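Local structure of aerobactin synthase IucC (Klebsiella pneumoniae, 6CN7) at residues V11-V16 with D63-R68; A193-P198 with D252-Q257; L272-P277 with L349-R354. The protein probably catalyses the ATP-dependent attachment of a second N-acetyl-N-hydroxylysine to N-citryl-N-acetyl-N-hydroxylysine, yielding the siderophore aerobactin. The protein carries 5 engineered substitutions. All blocks are in the same frame, centred on the assembly; numbering follows the deposited sequence.

Interaction 1: V11-V16 with D63-R68; sequences VNRQLV and DAQTLR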
loop_
_atom_site.group_PDB
_atom_site.type_symbol
_atom_site.label_atom_id
_atom_site.label_comp_id
_atom_site.label_asym_id
_atom_site.label_seq_id
_atom_site.Cartn_x
_atom_site.Cartn_y
_atom_site.Cartn_z
ATOM N N VAL A 11 -20.711 -7.720 19.028
ATOM C CA VAL A 11 -19.532 -8.264 18.362
ATOM C C VAL A 11 -18.367 -8.372 19.339
ATOM O O VAL A 11 -17.564 -9.310 19.264
ATOM C CB VAL A 11 -19.176 -7.406 17.134
ATOM C CG1 VAL A 11 -17.898 -7.901 16.486
ATOM C CG2 VAL A 11 -20.308 -7.450 16.123
ATOM N N ASN A 12 -18.250 -7.416 20.266
ATOM C CA ASN A 12 -17.185 -7.489 21.260
ATOM C C ASN A 12 -17.423 -8.630 22.239
ATOM O O ASN A 12 -16.477 -9.326 22.630
ATOM C CB ASN A 12 -17.063 -6.160 22.005
ATOM C CG ASN A 12 -16.046 -5.230 21.373
ATOM O OD1 ASN A 12 -14.844 -5.347 21.615
ATOM N ND2 ASN A 12 -16.524 -4.295 20.561
ATOM N N ARG A 13 -18.675 -8.841 22.649
ATOM C CA ARG A 13 -18.980 -9.937 23.564
ATOM C C ARG A 13 -18.702 -11.287 22.915
ATOM O O ARG A 13 -18.094 -12.169 23.531
ATOM C CB ARG A 13 -20.434 -9.852 24.025
ATOM C CG ARG A 13 -20.682 -8.744 25.027
ATOM C CD ARG A 13 -22.094 -8.770 25.587
ATOM N NE ARG A 13 -22.282 -7.693 26.555
ATOM C CZ ARG A 13 -22.078 -7.806 27.864
ATOM N NH1 ARG A 13 -21.686 -8.959 28.393
ATOM N NH2 ARG A 13 -22.270 -6.758 28.653
ATOM N N GLN A 14 -19.138 -11.465 21.666
ATOM C CA GLN A 14 -18.888 -12.726 20.977
ATOM C C GLN A 14 -17.393 -13.005 20.876
ATOM O O GLN A 14 -16.952 -14.145 21.066
ATOM C CB GLN A 14 -19.523 -12.705 19.586
ATOM C CG GLN A 14 -21.041 -12.536 19.585
ATOM C CD GLN A 14 -21.780 -13.774 20.049
ATOM O OE1 GLN A 14 -22.413 -13.771 21.104
ATOM N NE2 GLN A 14 -21.717 -14.838 19.258
ATOM N N LEU A 15 -16.593 -11.977 20.582
ATOM C CA LEU A 15 -15.162 -12.195 20.419
ATOM C C LEU A 15 -14.489 -12.492 21.755
ATOM O O LEU A 15 -13.634 -13.381 21.840
ATOM C CB LEU A 15 -14.514 -10.981 19.745
ATOM C CG LEU A 15 -13.006 -11.093 19.498
ATOM C CD1 LEU A 15 -12.665 -12.354 18.716
ATOM C CD2 LEU A 15 -12.484 -9.864 18.765
ATOM N N VAL A 16 -14.857 -11.759 22.810
ATOM C CA VAL A 16 -14.306 -12.040 24.135
ATOM C C VAL A 16 -14.609 -13.480 24.533
ATOM O O VAL A 16 -13.735 -14.204 25.025
ATOM C CB VAL A 16 -14.856 -11.039 25.169
ATOM C CG1 VAL A 16 -14.527 -11.485 26.597
ATOM C CG2 VAL A 16 -14.286 -9.652 24.913
ATOM N N ASP A 63 -21.856 -18.309 27.279
ATOM C CA ASP A 63 -22.968 -17.425 26.939
ATOM C C ASP A 63 -22.462 -15.988 26.969
ATOM O O ASP A 63 -22.236 -15.423 28.045
ATOM C CB ASP A 63 -24.129 -17.630 27.910
ATOM C CG ASP A 63 -25.336 -16.770 27.573
ATOM O OD1 ASP A 63 -25.225 -15.888 26.692
ATOM O OD2 ASP A 63 -26.403 -16.978 28.190
ATOM N N ALA A 64 -22.298 -15.391 25.786
ATOM C CA ALA A 64 -21.628 -14.097 25.685
ATOM C C ALA A 64 -22.369 -13.000 26.443
ATOM O O ALA A 64 -21.747 -12.023 26.873
ATOM C CB ALA A 64 -21.470 -13.707 24.216
ATOM N N GLN A 65 -23.686 -13.133 26.619
ATOM C CA GLN A 65 -24.442 -12.079 27.287
ATOM C C GLN A 65 -24.127 -12.009 28.777
ATOM O O GLN A 65 -24.273 -10.944 29.387
ATOM C CB GLN A 65 -25.942 -12.288 27.078
ATOM C CG GLN A 65 -26.434 -11.887 25.697
ATOM C CD GLN A 65 -26.263 -10.403 25.429
ATOM O OE1 GLN A 65 -26.552 -9.567 26.289
ATOM N NE2 GLN A 65 -25.783 -10.068 24.237
ATOM N N THR A 66 -23.694 -13.117 29.378
ATOM C CA THR A 66 -23.405 -13.142 30.805
ATOM C C THR A 66 -22.023 -12.604 31.150
ATOM O O THR A 66 -21.711 -12.472 32.338
ATOM C CB THR A 66 -23.531 -14.572 31.339
ATOM O OG1 THR A 66 -22.501 -15.392 30.770
ATOM C CG2 THR A 66 -24.893 -15.160 30.990
ATOM N N LEU A 67 -21.193 -12.291 30.156
ATOM C CA LEU A 67 -19.819 -11.887 30.427
ATOM C C LEU A 67 -19.774 -10.653 31.320
ATOM O O LEU A 67 -20.466 -9.661 31.070
ATOM C CB LEU A 67 -19.081 -11.617 29.114
ATOM C CG LEU A 67 -18.603 -12.853 28.350
ATOM C CD1 LEU A 67 -18.133 -12.462 26.961
ATOM C CD2 LEU A 67 -17.487 -13.565 29.103
ATOM N N ARG A 68 -18.941 -10.720 32.358
ATOM C CA ARG A 68 -18.716 -9.610 33.272
ATOM C C ARG A 68 -17.231 -9.505 33.580
ATOM O O ARG A 68 -16.572 -10.516 33.840
ATOM C CB ARG A 68 -19.479 -9.791 34.589
ATOM C CG ARG A 68 -20.982 -9.801 34.458
ATOM C CD ARG A 68 -21.520 -8.417 34.150
ATOM N NE ARG A 68 -22.980 -8.402 34.172
ATOM C CZ ARG A 68 -23.751 -8.707 33.133
ATOM N NH1 ARG A 68 -23.211 -9.052 31.971
ATOM N NH2 ARG A 68 -25.070 -8.666 33.258
#
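Ala-64 turns its methyl group to helix 4-25, where Ala-64 CB meets Gln-14 OE1 at 3.3 Å. The Gln-14 chain bends at chi2 (-73°), and this carries CD back toward that methyl. Ala-64 O lies at the edge of the Arg-13 guanidinium and takes a weak hydrogen bond from Arg-13 NH1. The extended Arg-13 chain passes the same oxygen, with Arg-13 CD 3.5 Å from Ala-64 O. Next, the Gln-65 side chain crosses that of Arg-13 at about a right angle. Gln-65 N donates to Asp-63 OD1, two residues back, which makes an Asx turn in the loop that leaves the antiparallel sheet at strand 60-62. Thr-66 OG1 bonds back to Asp-63 O and also to Ser-51 on strand 46-54. Leu-67 CD1 reaches the helix backbone, 3.4 Å from Arg-13 O, and packs on Val-16 CG1. Leu-67 O is gripped twice. Arg-13 NH1 donates to Leu-67 O at 3.0 Å (153°), and that oxygen lies near the Arg-13 guanidinium plane. Arg-68 NH1 donates from above the carbonyl plane. The two guanidinium planes are 73° apart, and Arg-13 NH1 stands 3.9 Å from Arg-68 NH1. Their repulsion is probably eased by the shared oxygen and by the salt bridge of Arg-13 NE to Asp-9.

Interaction 2: A193-P198 with D252-Q257; sequences AAAMDP and DLWLAQ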
loop_
_atom_site.group_PDB
_atom_site.type_symbol
_atom_site.label_atom_id
_atom_site.label_comp_id
_atom_site.label_asym_id
_atom_site.label_seq_id
_atom_site.Cartn_x
_atom_site.Cartn_y
_atom_site.Cartn_z
ATOM N N ALA A 193 -9.725 -17.238 -22.247
ATOM C CA ALA A 193 -11.154 -17.189 -22.531
ATOM C C ALA A 193 -11.980 -17.379 -21.267
ATOM O O ALA A 193 -13.117 -16.903 -21.194
ATOM C CB ALA A 193 -11.524 -18.250 -23.566
ATOM N N ALA A 194 -11.435 -18.075 -20.268
ATOM C CA ALA A 194 -12.133 -18.226 -18.997
ATOM C C ALA A 194 -12.097 -16.953 -18.162
ATOM O O ALA A 194 -12.961 -16.772 -17.298
ATOM C CB ALA A 194 -11.529 -19.380 -18.197
ATOM N N ALA A 195 -11.124 -16.071 -18.399
ATOM C CA ALA A 195 -10.965 -14.857 -17.612
ATOM C C ALA A 195 -11.406 -13.597 -18.340
ATOM O O ALA A 195 -11.554 -12.553 -17.695
ATOM C CB ALA A 195 -9.501 -14.694 -17.179
ATOM N N MET A 196 -11.618 -13.661 -19.651
ATOM C CA MET A 196 -12.014 -12.501 -20.434
ATOM C C MET A 196 -13.114 -12.900 -21.403
ATOM O O MET A 196 -13.039 -13.957 -22.036
ATOM C CB MET A 196 -10.829 -11.925 -21.223
ATOM C CG MET A 196 -9.657 -11.480 -20.370
ATOM S SD MET A 196 -8.281 -10.879 -21.369
ATOM C CE MET A 196 -7.048 -10.589 -20.111
ATOM N N ASP A 197 -14.136 -12.056 -21.514
ATOM C CA ASP A 197 -15.101 -12.223 -22.581
ATOM C C ASP A 197 -14.475 -11.761 -23.894
ATOM O O ASP A 197 -13.478 -11.034 -23.892
ATOM C CB ASP A 197 -16.384 -11.446 -22.277
ATOM C CG ASP A 197 -16.167 -9.943 -22.190
ATOM O OD1 ASP A 197 -15.100 -9.453 -22.613
ATOM O OD2 ASP A 197 -17.077 -9.246 -21.691
ATOM N N PRO A 198 -15.027 -12.182 -25.032
ATOM C CA PRO A 198 -14.418 -11.804 -26.318
ATOM C C PRO A 198 -14.167 -10.313 -26.459
ATOM O O PRO A 198 -13.237 -9.912 -27.170
ATOM C CB PRO A 198 -15.441 -12.307 -27.346
ATOM C CG PRO A 198 -16.143 -13.426 -26.659
ATOM C CD PRO A 198 -16.211 -13.041 -25.211
ATOM N N ASP A 252 -12.978 -10.381 -16.517
ATOM C CA ASP A 252 -14.134 -10.610 -15.669
ATOM C C ASP A 252 -13.866 -10.149 -14.240
ATOM O O ASP A 252 -12.736 -9.848 -13.847
ATOM C CB ASP A 252 -14.508 -12.092 -15.677
ATOM C CG ASP A 252 -15.005 -12.556 -17.030
ATOM O OD1 ASP A 252 -15.497 -11.707 -17.804
ATOM O OD2 ASP A 252 -14.900 -13.764 -17.322
ATOM N N LEU A 253 -14.941 -10.108 -13.455
ATOM C CA LEU A 253 -14.878 -9.750 -12.048
ATOM C C LEU A 253 -14.745 -11.008 -11.205
ATOM O O LEU A 253 -15.423 -12.010 -11.452
ATOM C CB LEU A 253 -16.132 -8.973 -11.644
ATOM C CG LEU A 253 -16.336 -7.610 -12.307
ATOM C CD1 LEU A 253 -17.696 -7.030 -11.936
ATOM C CD2 LEU A 253 -15.225 -6.650 -11.911
ATOM N N TRP A 254 -13.870 -10.952 -10.206
ATOM C CA TRP A 254 -13.549 -12.112 -9.389
ATOM C C TRP A 254 -13.962 -11.872 -7.943
ATOM O O TRP A 254 -14.023 -10.733 -7.476
ATOM C CB TRP A 254 -12.052 -12.435 -9.462
ATOM C CG TRP A 254 -11.630 -12.924 -10.814
ATOM C CD1 TRP A 254 -11.262 -12.160 -11.882
ATOM C CD2 TRP A 254 -11.544 -14.286 -11.248
ATOM N NE1 TRP A 254 -10.947 -12.960 -12.951
ATOM C CE2 TRP A 254 -11.112 -14.271 -12.588
ATOM C CE3 TRP A 254 -11.787 -15.517 -10.632
ATOM C CZ2 TRP A 254 -10.919 -15.436 -13.323
ATOM C CZ3 TRP A 254 -11.597 -16.673 -11.363
ATOM C CH2 TRP A 254 -11.165 -16.625 -12.695
ATOM N N LEU A 255 -14.229 -12.968 -7.238
ATOM C CA LEU A 255 -14.744 -12.938 -5.877
ATOM C C LEU A 255 -13.859 -13.819 -5.009
ATOM O O LEU A 255 -13.523 -14.941 -5.400
ATOM C CB LEU A 255 -16.196 -13.424 -5.843
ATOM C CG LEU A 255 -16.883 -13.575 -4.489
ATOM C CD1 LEU A 255 -17.147 -12.216 -3.870
ATOM C CD2 LEU A 255 -18.173 -14.355 -4.659
ATOM N N ALA A 256 -13.482 -13.313 -3.838
ATOM C CA ALA A 256 -12.561 -14.029 -2.967
ATOM C C ALA A 256 -13.277 -15.137 -2.207
ATOM O O ALA A 256 -14.427 -14.983 -1.788
ATOM C CB ALA A 256 -11.904 -13.067 -1.978
ATOM N N GLN A 257 -12.583 -16.259 -2.034
ATOM C CA GLN A 257 -13.059 -17.346 -1.194
ATOM C C GLN A 257 -12.511 -17.176 0.222
ATOM O O GLN A 257 -11.780 -16.230 0.527
ATOM C CB GLN A 257 -12.643 -18.697 -1.779
ATOM C CG GLN A 257 -13.145 -18.962 -3.191
ATOM C CD GLN A 257 -12.669 -20.301 -3.729
ATOM O OE1 GLN A 257 -12.067 -21.095 -3.006
ATOM N NE2 GLN A 257 -12.934 -20.555 -5.004
#
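Asp-252 and Ala-195 meet through their backbones. Asp-252 N donates to Ala-195 O at 2.9 Å, and the bond is nearly straight (165°). The Asp-252 side chain points at the helix end. Its CG is anti to its own carbonyl carbon and beside its backbone N (chi1 -67°). This sets the carboxylate carbon next to the same acceptor, with Asp-252 CG 3.5 Å from Ala-195 O. Asp-252 OD2 also comes within 3.6 Å of Ala-194 O.

Trp-254 approaches differently. Its indole reaches back to the helix and presents its edge, with Ala-195 CB near the ring plane. The touch is light: Trp-254 CZ2 lies 4.2 Å from Ala-195 CB. The Trp-254 side chain also packs on Leu-168 and Leu-263, from strands 165-174 and 262-265, which flank strand 252-256.

Asp-197 lies beside the strand end. It is the N-cap of helix 198-210, and its OD1 accepts from Glu-200 N. Asp-197 OD2 stays 4.9 Å from Asp-252 OD1, with no contact between the charges. The contact thus joins the C-terminal end of helix 188-195, and the turn into the next helix, to a strand of the large antiparallel sheet.

Asp-252 OD2 is satisfied by a salt bridge to Arg-268 NE and a hydrogen bond from Asn-265 ND2. Arg-268 NH2 also bonds Ala-193 O. This arginine probably offsets the unfavourable meeting of a carboxylate with carbonyl oxygens at a helix C-terminal end.

Interaction 3: L272-P277 with L349-R354; sequences LDIKLP and LGVIWR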
loop_
_atom_site.group_PDB
_atom_site.type_symbol
_atom_site.label_atom_id
_atom_site.label_comp_id
_atom_site.label_asym_id
_atom_site.label_seq_id
_atom_site.Cartn_x
_atom_site.Cartn_y
_atom_site.Cartn_z
ATOM N N LEU A 272 -13.374 -23.026 -13.702
ATOM C CA LEU A 272 -12.004 -22.882 -13.221
ATOM C C LEU A 272 -11.944 -21.730 -12.229
ATOM O O LEU A 272 -12.332 -20.604 -12.557
ATOM C CB LEU A 272 -11.030 -22.631 -14.375
ATOM C CG LEU A 272 -10.740 -23.790 -15.334
ATOM C CD1 LEU A 272 -9.822 -23.326 -16.457
ATOM C CD2 LEU A 272 -10.124 -24.971 -14.599
ATOM N N ASP A 273 -11.461 -22.014 -11.026
ATOM C CA ASP A 273 -11.066 -20.966 -10.100
ATOM C C ASP A 273 -9.602 -20.616 -10.331
ATOM O O ASP A 273 -8.847 -21.370 -10.949
ATOM C CB ASP A 273 -11.278 -21.400 -8.650
ATOM C CG ASP A 273 -12.738 -21.632 -8.315
ATOM O OD1 ASP A 273 -13.605 -21.051 -9.000
ATOM O OD2 ASP A 273 -13.021 -22.389 -7.361
ATOM N N ILE A 274 -9.201 -19.455 -9.827
ATOM C CA ILE A 274 -7.834 -18.976 -9.966
ATOM C C ILE A 274 -7.268 -18.728 -8.577
ATOM O O ILE A 274 -7.972 -18.246 -7.685
ATOM C CB ILE A 274 -7.754 -17.699 -10.827
ATOM C CG1 ILE A 274 -6.296 -17.401 -11.182
ATOM C CG2 ILE A 274 -8.392 -16.511 -10.102
ATOM C CD1 ILE A 274 -6.122 -16.330 -12.239
ATOM N N LYS A 275 -5.996 -19.068 -8.399
ATOM C CA LYS A 275 -5.288 -18.854 -7.142
ATOM C C LYS A 275 -4.050 -18.021 -7.431
ATOM O O LYS A 275 -3.226 -18.401 -8.270
ATOM C CB LYS A 275 -4.910 -20.181 -6.483
ATOM C CG LYS A 275 -4.181 -20.021 -5.162
ATOM C CD LYS A 275 -3.867 -21.362 -4.525
ATOM C CE LYS A 275 -3.154 -21.181 -3.196
ATOM N NZ LYS A 275 -2.866 -22.479 -2.530
ATOM N N LEU A 276 -3.920 -16.895 -6.735
ATOM C CA LEU A 276 -2.871 -15.933 -7.020
ATOM C C LEU A 276 -2.041 -15.667 -5.770
ATOM O O LEU A 276 -2.530 -15.847 -4.651
ATOM C CB LEU A 276 -3.471 -14.616 -7.530
ATOM C CG LEU A 276 -4.233 -14.751 -8.853
ATOM C CD1 LEU A 276 -5.125 -13.546 -9.119
ATOM C CD2 LEU A 276 -3.260 -14.953 -10.005
ATOM N N PRO A 277 -0.784 -15.247 -5.919
ATOM C CA PRO A 277 0.033 -14.964 -4.732
ATOM C C PRO A 277 -0.425 -13.709 -4.001
ATOM O O PRO A 277 -0.776 -12.698 -4.614
ATOM C CB PRO A 277 1.446 -14.783 -5.303
ATOM C CG PRO A 277 1.404 -15.365 -6.673
ATOM C CD PRO A 277 0.010 -15.178 -7.158
ATOM N N LEU A 349 5.304 -14.035 -7.993
ATOM C CA LEU A 349 4.770 -13.958 -9.349
ATOM C C LEU A 349 4.442 -15.364 -9.829
ATOM O O LEU A 349 5.338 -16.203 -9.960
ATOM C CB LEU A 349 5.765 -13.283 -10.296
ATOM C CG LEU A 349 5.983 -11.787 -10.069
ATOM C CD1 LEU A 349 7.178 -11.293 -10.863
ATOM C CD2 LEU A 349 4.739 -11.008 -10.453
ATOM N N GLY A 350 3.165 -15.612 -10.092
ATOM C CA GLY A 350 2.730 -16.919 -10.536
ATOM C C GLY A 350 1.219 -16.995 -10.555
ATOM O O GLY A 350 0.519 -16.063 -10.149
ATOM N N VAL A 351 0.728 -18.133 -11.035
ATOM C CA VAL A 351 -0.708 -18.373 -11.133
ATOM C C VAL A 351 -0.959 -19.870 -11.027
ATOM O O VAL A 351 -0.166 -20.681 -11.511
ATOM C CB VAL A 351 -1.293 -17.808 -12.446
ATOM C CG1 VAL A 351 -0.643 -18.472 -13.655
ATOM C CG2 VAL A 351 -2.809 -17.979 -12.479
ATOM N N ILE A 352 -2.072 -20.226 -10.391
ATOM C CA ILE A 352 -2.532 -21.605 -10.299
ATOM C C ILE A 352 -4.000 -21.634 -10.693
ATOM O O ILE A 352 -4.795 -20.824 -10.205
ATOM C CB ILE A 352 -2.343 -22.182 -8.883
ATOM C CG1 ILE A 352 -0.857 -22.232 -8.525
ATOM C CG2 ILE A 352 -2.968 -23.577 -8.781
ATOM C CD1 ILE A 352 -0.590 -22.563 -7.068
ATOM N N TRP A 353 -4.357 -22.560 -11.579
ATOM C CA TRP A 353 -5.739 -22.751 -11.998
ATOM C C TRP A 353 -6.296 -23.998 -11.327
ATOM O O TRP A 353 -5.677 -25.067 -11.380
ATOM C CB TRP A 353 -5.836 -22.868 -13.519
ATOM C CG TRP A 353 -5.440 -21.609 -14.229
ATOM C CD1 TRP A 353 -4.193 -21.275 -14.673
ATOM C CD2 TRP A 353 -6.296 -20.511 -14.573
ATOM N NE1 TRP A 353 -4.221 -20.038 -15.273
ATOM C CE2 TRP A 353 -5.499 -19.548 -15.225
ATOM C CE3 TRP A 353 -7.658 -20.250 -14.393
ATOM C CZ2 TRP A 353 -6.018 -18.345 -15.697
ATOM C CZ3 TRP A 353 -8.172 -19.053 -14.864
ATOM C CH2 TRP A 353 -7.354 -18.117 -15.507
ATOM N N ARG A 354 -7.454 -23.854 -10.690
ATOM C CA ARG A 354 -8.068 -24.926 -9.924
ATOM C C ARG A 354 -9.419 -25.298 -10.514
ATOM O O ARG A 354 -10.104 -24.472 -11.124
ATOM C CB ARG A 354 -8.260 -24.533 -8.460
ATOM C CG ARG A 354 -7.035 -24.721 -7.594
ATOM C CD ARG A 354 -7.413 -24.560 -6.139
ATOM N NE ARG A 354 -6.268 -24.669 -5.245
ATOM C CZ ARG A 354 -6.327 -24.439 -3.938
ATOM N NH1 ARG A 354 -5.238 -24.561 -3.192
ATOM N NH2 ARG A 354 -7.475 -24.082 -3.376
#
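Asp-273 and Arg-354 form a hydrogen-bonded antiparallel pair, joined by Asp-273 N to Arg-354 O (2.8 Å) and Arg-354 N to Asp-273 O (2.9 Å). Lys-275 and Ile-352 form the next such pair, again with two backbone bonds. Between them, the non-hydrogen-bonded pair Ile-274 and Trp-353 sends its side chains to the other face. There Ile-274 CD1 sits over the Trp-353 six-membered ring, 4.2 Å from its centroid, in a CH-pi contact. The Ile-274 CG1 branch is anti to its backbone N (chi1 -168°), and from it CD1 also meets Val-351 CG2 at 3.7 Å. Leu-276 CD2 packs on the same Val-351 methyl.

These are neighbouring strands of a large antiparallel sheet. Strand 272-275 lies between strands 262-265 and 350-355. Past its end, Pro-277 CD rests 3.2 Å from Gly-350 O.

On the Asp-273 face, Lys-275 runs fully extended across Arg-354. Lys-275 CD lies 3.6 Å above the guanidinium plane of Arg-354, offset toward its rim. The tips carry like charges, with Lys-275 NZ 3.2 Å from Arg-354 NH1. Outside the pair, Asp-444 forms a salt bridge with Arg-354 NH1 and probably tempers the repulsion. Glu-324 adds a long, weak ion pair to Arg-354 NE. On the other face, Leu-168 and Pro-221 from strands 165-174 and 217-222 pack against Ile-274.

Overall arrangement
The three contacts follow one another along the chain, with none nested or crossed. Interaction 1 closes a loop of 46 residues near the N terminus. It ties helix 4-25 to the loop leaving the small four-stranded sheet. Interaction 2 closes the next loop, of 53 residues, joining the end of helix 188-195 to strand 252-256. Interaction 3 spans 71 residues and pairs strands 272-275 and 350-355. Interactions 2 and 3 share the large antiparallel sheet, with centres about 12 Å apart. They touch where Trp-254 packs on Ile-274 and Gln-257 probably makes a weak hydrogen bond to Asp-273. Interaction 1 stands apart, its centre about 40 Å from that of interaction 2.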